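Local coordinates for protein bacterial leucyl aminopeptidase (Legionella pneumophila, PDB 6ESL) that probably removes amino-terminal residues, leucine among them, from peptides as a secreted two-zinc aminopeptidase of the M28 peptidase family, at residues B[26-29]-B[30-33]; B[51-54]-B[55-58]; B[304-307]-B[308-312]. All coordinates share one frame; numbering follows the deposited sequence.

Contact 1: B[26-29]-B[30-33]; sequences VPQC and LAAK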
loop_
_atom_site.group_PDB
_atom_site.type_symbol
_atom_site.label_atom_id
_atom_site.label_comp_id
_atom_site.label_asym_id
_atom_site.label_seq_id
_atom_site.Cartn_x
_atom_site.Cartn_y
_atom_site.Cartn_z
ATOM N N VAL B 26 25.063 -0.048 5.892
ATOM C CA VAL B 26 24.801 -1.463 5.810
ATOM C C VAL B 26 23.785 -1.883 6.905
ATOM O O VAL B 26 23.983 -1.559 8.113
ATOM C CB VAL B 26 26.116 -2.190 5.931
ATOM C CG1 VAL B 26 25.980 -3.675 5.667
ATOM C CG2 VAL B 26 27.129 -1.686 4.907
ATOM N N PRO B 27 22.753 -2.632 6.531
ATOM C CA PRO B 27 21.888 -3.250 7.580
ATOM C C PRO B 27 22.648 -4.154 8.519
ATOM O O PRO B 27 23.615 -4.859 8.126
ATOM C CB PRO B 27 20.880 -4.111 6.754
ATOM C CG PRO B 27 21.043 -3.631 5.344
ATOM C CD PRO B 27 22.404 -3.096 5.174
ATOM N N GLN B 28 22.240 -4.146 9.795
ATOM C CA GLN B 28 22.915 -5.062 10.807
ATOM C C GLN B 28 23.060 -6.524 10.355
ATOM O O GLN B 28 24.130 -7.127 10.541
ATOM C CB GLN B 28 22.239 -5.012 12.205
ATOM C CG GLN B 28 22.450 -3.692 12.929
ATOM C CD GLN B 28 23.851 -3.466 13.534
ATOM O OE1 GLN B 28 24.771 -4.299 13.389
ATOM N NE2 GLN B 28 24.004 -2.324 14.195
ATOM N N CYS B 29 22.022 -7.022 9.700
ATOM C CA CYS B 29 21.999 -8.428 9.303
ATOM C C CYS B 29 23.122 -8.725 8.346
ATOM O O CYS B 29 23.763 -9.707 8.466
ATOM C CB CYS B 29 20.671 -8.802 8.672
ATOM S SG CYS B 29 20.134 -7.861 7.188
ATOM N N LEU B 30 23.368 -7.811 7.390
ATOM C CA LEU B 30 24.524 -7.956 6.475
ATOM C C LEU B 30 25.846 -7.626 7.129
ATOM O O LEU B 30 26.880 -8.322 6.917
ATOM C CB LEU B 30 24.263 -7.051 5.260
ATOM C CG LEU B 30 25.350 -7.058 4.153
ATOM C CD1 LEU B 30 25.734 -8.454 3.627
ATOM C CD2 LEU B 30 24.815 -6.233 3.051
ATOM N N ALA B 31 25.863 -6.557 7.923
ATOM C CA ALA B 31 27.096 -6.138 8.630
ATOM C C ALA B 31 27.687 -7.272 9.439
ATOM O O ALA B 31 28.906 -7.441 9.471
ATOM C CB ALA B 31 26.832 -4.931 9.533
ATOM N N ALA B 32 26.820 -8.091 10.068
ATOM C CA ALA B 32 27.301 -9.219 10.844
ATOM C C ALA B 32 28.152 -10.228 10.038
ATOM O O ALA B 32 28.976 -10.872 10.619
ATOM C CB ALA B 32 26.145 -9.923 11.550
ATOM N N LYS B 33 27.961 -10.337 8.727
ATOM C CA LYS B 33 28.647 -11.326 7.921
ATOM C C LYS B 33 29.863 -10.784 7.183
ATOM O O LYS B 33 30.565 -11.542 6.546
ATOM C CB LYS B 33 27.679 -11.966 6.910
ATOM C CG LYS B 33 26.354 -12.541 7.487
ATOM C CD LYS B 33 26.466 -13.837 8.316
ATOM C CE LYS B 33 26.880 -15.097 7.508
ATOM N NZ LYS B 33 27.476 -16.248 8.309
#
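Val26, Pro27, Leu30 and Ala31 meet in a local strand-to-helix turn, where strand 21-27 of the four-stranded antiparallel sheet runs straight into the short helix 28-31. Pro27 holds the N-cap position and supplies the first turn with a backbone acceptor: Ala31 N donates to Pro27 O at 2.8 Å in an almost straight bond (N-H...O 172°), and the carbonyl points nearly directly at its donor. One residue on, Ala32 N donates to Gln28 O at 2.9 Å. Both bonds belong to the single short turn of helix that follows the strand.

Val26, near the end of the strand, makes the main apolar contact of the turn. With CG anti to the backbone N (chi1 -179°), Leu30 lies across Val26 at about a right angle, and it also packs on Leu63 and Ala64 of helix 57-67, so strand, turn and long helix share one buried patch. Two further ties fix the turn to its surroundings. Cys29 is joined to Cys69 by a disulfide, and the amide of Gln28 is held at the end of strand 39-43, its NE2 hydrogen-bonded to Asn44 O and Glu43 OE1. Val26 CG1 alone serves both apolar neighbours, standing 3.8 Å from Leu30 CG and 4.2 Å from Ala31 CB.

Contact 2: B[51-54]-B[55-58]; sequences DVLS and SDVE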
loop_
_atom_site.group_PDB
_atom_site.type_symbol
_atom_site.label_atom_id
_atom_site.label_comp_id
_atom_site.label_asym_id
_atom_site.label_seq_id
_atom_site.Cartn_x
_atom_site.Cartn_y
_atom_site.Cartn_z
ATOM N N ASP B 51 33.509 2.013 6.690
ATOM C CA ASP B 51 34.469 2.464 5.728
ATOM C C ASP B 51 35.167 1.254 5.197
ATOM O O ASP B 51 35.667 0.425 6.003
ATOM C CB ASP B 51 35.543 3.366 6.462
ATOM C CG ASP B 51 36.551 3.930 5.514
ATOM O OD1 ASP B 51 37.530 3.254 5.205
ATOM O OD2 ASP B 51 36.295 5.005 4.960
ATOM N N VAL B 52 35.363 1.200 3.905
ATOM C CA VAL B 52 36.051 0.095 3.292
ATOM C C VAL B 52 36.829 0.558 2.098
ATOM O O VAL B 52 36.602 1.614 1.620
ATOM C CB VAL B 52 35.053 -0.949 2.779
ATOM C CG1 VAL B 52 34.229 -1.467 3.917
ATOM C CG2 VAL B 52 34.161 -0.349 1.712
ATOM N N LEU B 53 37.771 -0.230 1.636
ATOM C CA LEU B 53 38.474 0.092 0.418
ATOM C C LEU B 53 37.505 -0.063 -0.746
ATOM O O LEU B 53 36.689 -0.953 -0.735
ATOM C CB LEU B 53 39.575 -0.891 0.160
ATOM C CG LEU B 53 40.849 -0.921 0.982
ATOM C CD1 LEU B 53 41.832 -1.751 0.208
ATOM C CD2 LEU B 53 41.365 0.476 1.174
ATOM N N SER B 54 37.640 0.734 -1.798
ATOM C CA SER B 54 36.778 0.623 -2.979
ATOM C C SER B 54 36.927 -0.685 -3.731
ATOM O O SER B 54 36.022 -1.143 -4.372
ATOM C CB SER B 54 36.917 1.796 -3.935
ATOM O OG SER B 54 38.177 1.821 -4.498
ATOM N N SER B 55 38.107 -1.249 -3.675
ATOM C CA SER B 55 38.408 -2.505 -4.272
ATOM C C SER B 55 37.653 -3.672 -3.622
ATOM O O SER B 55 37.688 -4.732 -4.126
ATOM C CB SER B 55 39.913 -2.749 -4.181
ATOM O OG SER B 55 40.311 -2.824 -2.860
ATOM N N ASP B 56 37.059 -3.479 -2.464
ATOM C CA ASP B 56 36.317 -4.523 -1.748
ATOM C C ASP B 56 34.801 -4.386 -1.877
ATOM O O ASP B 56 34.089 -5.249 -1.343
ATOM C CB ASP B 56 36.725 -4.531 -0.229
ATOM C CG ASP B 56 38.081 -5.018 0.016
ATOM O OD1 ASP B 56 38.630 -5.844 -0.721
ATOM O OD2 ASP B 56 38.718 -4.579 1.018
ATOM N N VAL B 57 34.289 -3.341 -2.535
ATOM C CA VAL B 57 32.864 -3.083 -2.607
ATOM C C VAL B 57 32.124 -4.184 -3.339
ATOM O O VAL B 57 31.053 -4.550 -2.930
ATOM C CB VAL B 57 32.564 -1.684 -3.205
ATOM C CG1 VAL B 57 31.149 -1.473 -3.563
ATOM C CG2 VAL B 57 33.025 -0.579 -2.232
ATOM N N GLU B 58 32.633 -4.641 -4.441
ATOM C CA GLU B 58 31.990 -5.686 -5.251
ATOM C C GLU B 58 31.882 -7.018 -4.448
ATOM O O GLU B 58 30.908 -7.746 -4.551
ATOM C CB GLU B 58 32.844 -5.942 -6.536
ATOM C CG GLU B 58 32.016 -6.663 -7.592
ATOM C CD GLU B 58 32.574 -6.476 -8.978
ATOM O OE1 GLU B 58 33.304 -7.385 -9.368
ATOM O OE2 GLU B 58 32.279 -5.433 -9.649
HETATM O O HOH W 1 34.890 -3.226 -5.811
#
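Leu53 and Asp56 are joined by a backbone hydrogen bond, Asp56 N to Leu53 O at 3.1 Å, which closes a tight turn directly after strand 47-53. The donor comes from well above the carbonyl plane, 56° out of it, instead of along a lone pair. A second bond follows, Val57 N to Ser54 O; at 3.3 Å it is weak, although nearly straight.

The CB of Leu53 faces the turn, and its CD1 lies 3.6 Å from Ser55 OG, so a leucine methyl and a serine hydroxyl sit against each other on the exposed side. The hydroxyl is brought there by chi1 63°, which sets OG between the backbone N and the carbonyl carbon. On the buried side, Val52 CG2 meets Val57 CG2 at 4.1 Å, the two side chains crossing at about a right angle.

A water extends the turn by one residue. It donates to Ser54 O at 2.8 Å and accepts from Glu58 N at 3.0 Å, bridging a carbonyl and an amide four residues apart.

Further out, the strand end is held by backbone hydrogen bonds between Val52 and Glu22 and between Ser54 and Val20, while Val57 packs on Phe72. Arg258 NH2 of the second subunit also donates to Ser54 O, which thus receives three donors: the weak bond from Val57 N, the water and this arginine. Asp214 N of the same subunit donates to Glu58 OE2. This is a strand-to-helix connection through a short 3-10 turn, in which the last strand of a beta hairpin, 39-43 with 47-53, passes into helix 57-67 at a face that meets the partner subunit.

Contact 3: B[304-307]-B[308-312]; sequences TDRD and LSNYL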
loop_
_atom_site.group_PDB
_atom_site.type_symbol
_atom_site.label_atom_id
_atom_site.label_comp_id
_atom_site.label_asym_id
_atom_site.label_seq_id
_atom_site.Cartn_x
_atom_site.Cartn_y
_atom_site.Cartn_z
ATOM N N THR B 304 -4.559 1.888 7.704
ATOM C CA THR B 304 -4.609 0.458 7.505
ATOM C C THR B 304 -3.157 -0.067 7.225
ATOM O O THR B 304 -2.326 0.676 6.778
ATOM C CB THR B 304 -5.431 0.070 6.280
ATOM O OG1 THR B 304 -5.003 0.748 5.114
ATOM C CG2 THR B 304 -6.971 0.362 6.487
ATOM N N ASP B 305 -2.976 -1.347 7.421
ATOM C CA ASP B 305 -1.729 -2.044 7.207
ATOM C C ASP B 305 -1.576 -2.282 5.745
ATOM O O ASP B 305 -2.422 -2.856 5.090
ATOM C CB ASP B 305 -1.695 -3.355 7.958
ATOM C CG ASP B 305 -0.382 -4.102 7.791
ATOM O OD1 ASP B 305 0.588 -3.632 8.396
ATOM O OD2 ASP B 305 -0.323 -5.148 7.033
ATOM N N ARG B 306 -0.435 -1.846 5.238
ATOM C CA ARG B 306 -0.121 -1.993 3.837
ATOM C C ARG B 306 -0.085 -3.415 3.334
ATOM O O ARG B 306 -0.750 -3.727 2.319
ATOM C CB ARG B 306 1.210 -1.235 3.554
ATOM C CG ARG B 306 1.793 -1.527 2.162
ATOM C CD ARG B 306 2.996 -0.664 1.894
ATOM N NE ARG B 306 3.155 -0.514 0.431
ATOM C CZ ARG B 306 4.087 0.265 -0.142
ATOM N NH1 ARG B 306 4.929 1.007 0.609
ATOM N NH2 ARG B 306 4.211 0.278 -1.458
ATOM N N ASP B 307 0.646 -4.323 3.979
ATOM C CA ASP B 307 0.658 -5.705 3.532
ATOM C C ASP B 307 -0.693 -6.395 3.645
ATOM O O ASP B 307 -1.085 -7.134 2.788
ATOM C CB ASP B 307 1.719 -6.546 4.246
ATOM C CG ASP B 307 3.133 -6.172 3.853
ATOM O OD1 ASP B 307 3.337 -5.473 2.836
ATOM O OD2 ASP B 307 4.056 -6.590 4.577
ATOM N N LEU B 308 -1.429 -6.147 4.742
ATOM C CA LEU B 308 -2.739 -6.833 4.866
ATOM C C LEU B 308 -3.730 -6.326 3.802
ATOM O O LEU B 308 -4.512 -7.105 3.251
ATOM C CB LEU B 308 -3.286 -6.648 6.287
ATOM C CG LEU B 308 -4.554 -7.473 6.597
ATOM C CD1 LEU B 308 -4.245 -8.938 6.570
ATOM C CD2 LEU B 308 -5.119 -7.059 7.950
ATOM N N SER B 309 -3.655 -5.040 3.486
ATOM C CA SER B 309 -4.496 -4.391 2.461
ATOM C C SER B 309 -4.227 -4.959 1.091
ATOM O O SER B 309 -5.167 -5.379 0.344
ATOM C CB SER B 309 -4.343 -2.883 2.451
ATOM O OG SER B 309 -4.621 -2.298 3.717
ATOM N N ASN B 310 -2.955 -5.090 0.777
ATOM C CA ASN B 310 -2.563 -5.807 -0.470
ATOM C C ASN B 310 -3.051 -7.235 -0.513
ATOM O O ASN B 310 -3.502 -7.695 -1.552
ATOM C CB ASN B 310 -1.031 -5.818 -0.670
ATOM C CG ASN B 310 -0.439 -4.421 -0.970
ATOM O OD1 ASN B 310 -1.141 -3.509 -1.442
ATOM N ND2 ASN B 310 0.918 -4.300 -0.795
ATOM N N TYR B 311 -2.980 -7.930 0.605
ATOM C CA TYR B 311 -3.516 -9.268 0.669
ATOM C C TYR B 311 -5.067 -9.319 0.388
ATOM O O TYR B 311 -5.550 -10.170 -0.345
ATOM C CB TYR B 311 -3.216 -9.911 2.034
ATOM C CG TYR B 311 -3.608 -11.321 2.116
ATOM C CD1 TYR B 311 -3.030 -12.276 1.278
ATOM C CD2 TYR B 311 -4.523 -11.758 3.082
ATOM C CE1 TYR B 311 -3.394 -13.627 1.391
ATOM C CE2 TYR B 311 -4.925 -13.062 3.173
ATOM C CZ TYR B 311 -4.350 -14.009 2.364
ATOM O OH TYR B 311 -4.727 -15.325 2.467
ATOM N N LEU B 312 -5.800 -8.379 0.962
ATOM C CA LEU B 312 -7.216 -8.281 0.596
ATOM C C LEU B 312 -7.416 -8.112 -0.908
ATOM O O LEU B 312 -8.274 -8.684 -1.454
ATOM C CB LEU B 312 -7.928 -7.084 1.281
ATOM C CG LEU B 312 -8.218 -7.114 2.730
ATOM C CD1 LEU B 312 -9.210 -5.938 2.950
ATOM C CD2 LEU B 312 -8.794 -8.392 3.239
HETATM O O HOH W 2 1.885 -1.559 -1.959
HETATM O O HOH W 3 2.422 -6.451 0.395
#
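Chi1 of -178° sets the Asp305 carboxylate anti to its own N and sends it forward to the start of helix 306-320, while chi1 of -56° in Ser309 turns OG back toward the same residue. The result is a helix N-cap: Asp305 OD2 accepts from Leu308 N at 2.7 Å, met on its anti side and somewhat out of the carboxylate plane. The negative group thus sits at the positive end of the helix dipole, which would be expected to favour the charged carboxylate and the first turn of the helix.

Asp305 O is gripped twice by one residue. Ser309 N donates to it at 3.0 Å and Ser309 OG at 2.7 Å, arriving from opposite faces of the carbonyl plane. Regular helical bonds then follow, Asn310 N to Arg306 O and Tyr311 N to Asp307 O. The helix links strands 297-300 and 324-327 in a beta-alpha-beta unit of the M28 domain, and the side bearing Leu308 and Leu312 packs on Phe386 of helix 373-391.

Arg306, Asp307 and Asn310 meet the second subunit. There Arg306 NH1 donates to Thr304 O of the second subunit, an exchange made in both directions, and Asp307 OD2 forms a salt bridge with Arg328 of that subunit. Arg306 and Asn310 run side by side, their guanidinium and amide planes 72° apart, and two waters join the polar ends: one accepts from Arg306 NE and Asn310 ND2, while the other donates to Asp307 OD1 at 2.8 Å and accepts from Asn310 ND2 at 2.9 Å.

How the contacts relate
Contacts 1 and 2 are neighbours in the amino-terminal part of the chain: their centres are 15 Å apart, and their strands, 21-27 and 47-53, lie side by side in one antiparallel sheet. Helix 57-67, which contact 2 starts, is the helix on which Leu30 of contact 1 packs. Contact 3 belongs to the peptidase domain, its centre 28 Å from that of contact 1 and 39 Å from that of contact 2. None of the three touches another. Contacts 2 and 3 both bond to the second subunit, at separate places. None supplies a zinc ligand; the side chain of Thr304, in contact 3, is about 14 Å from a bound zinc ion.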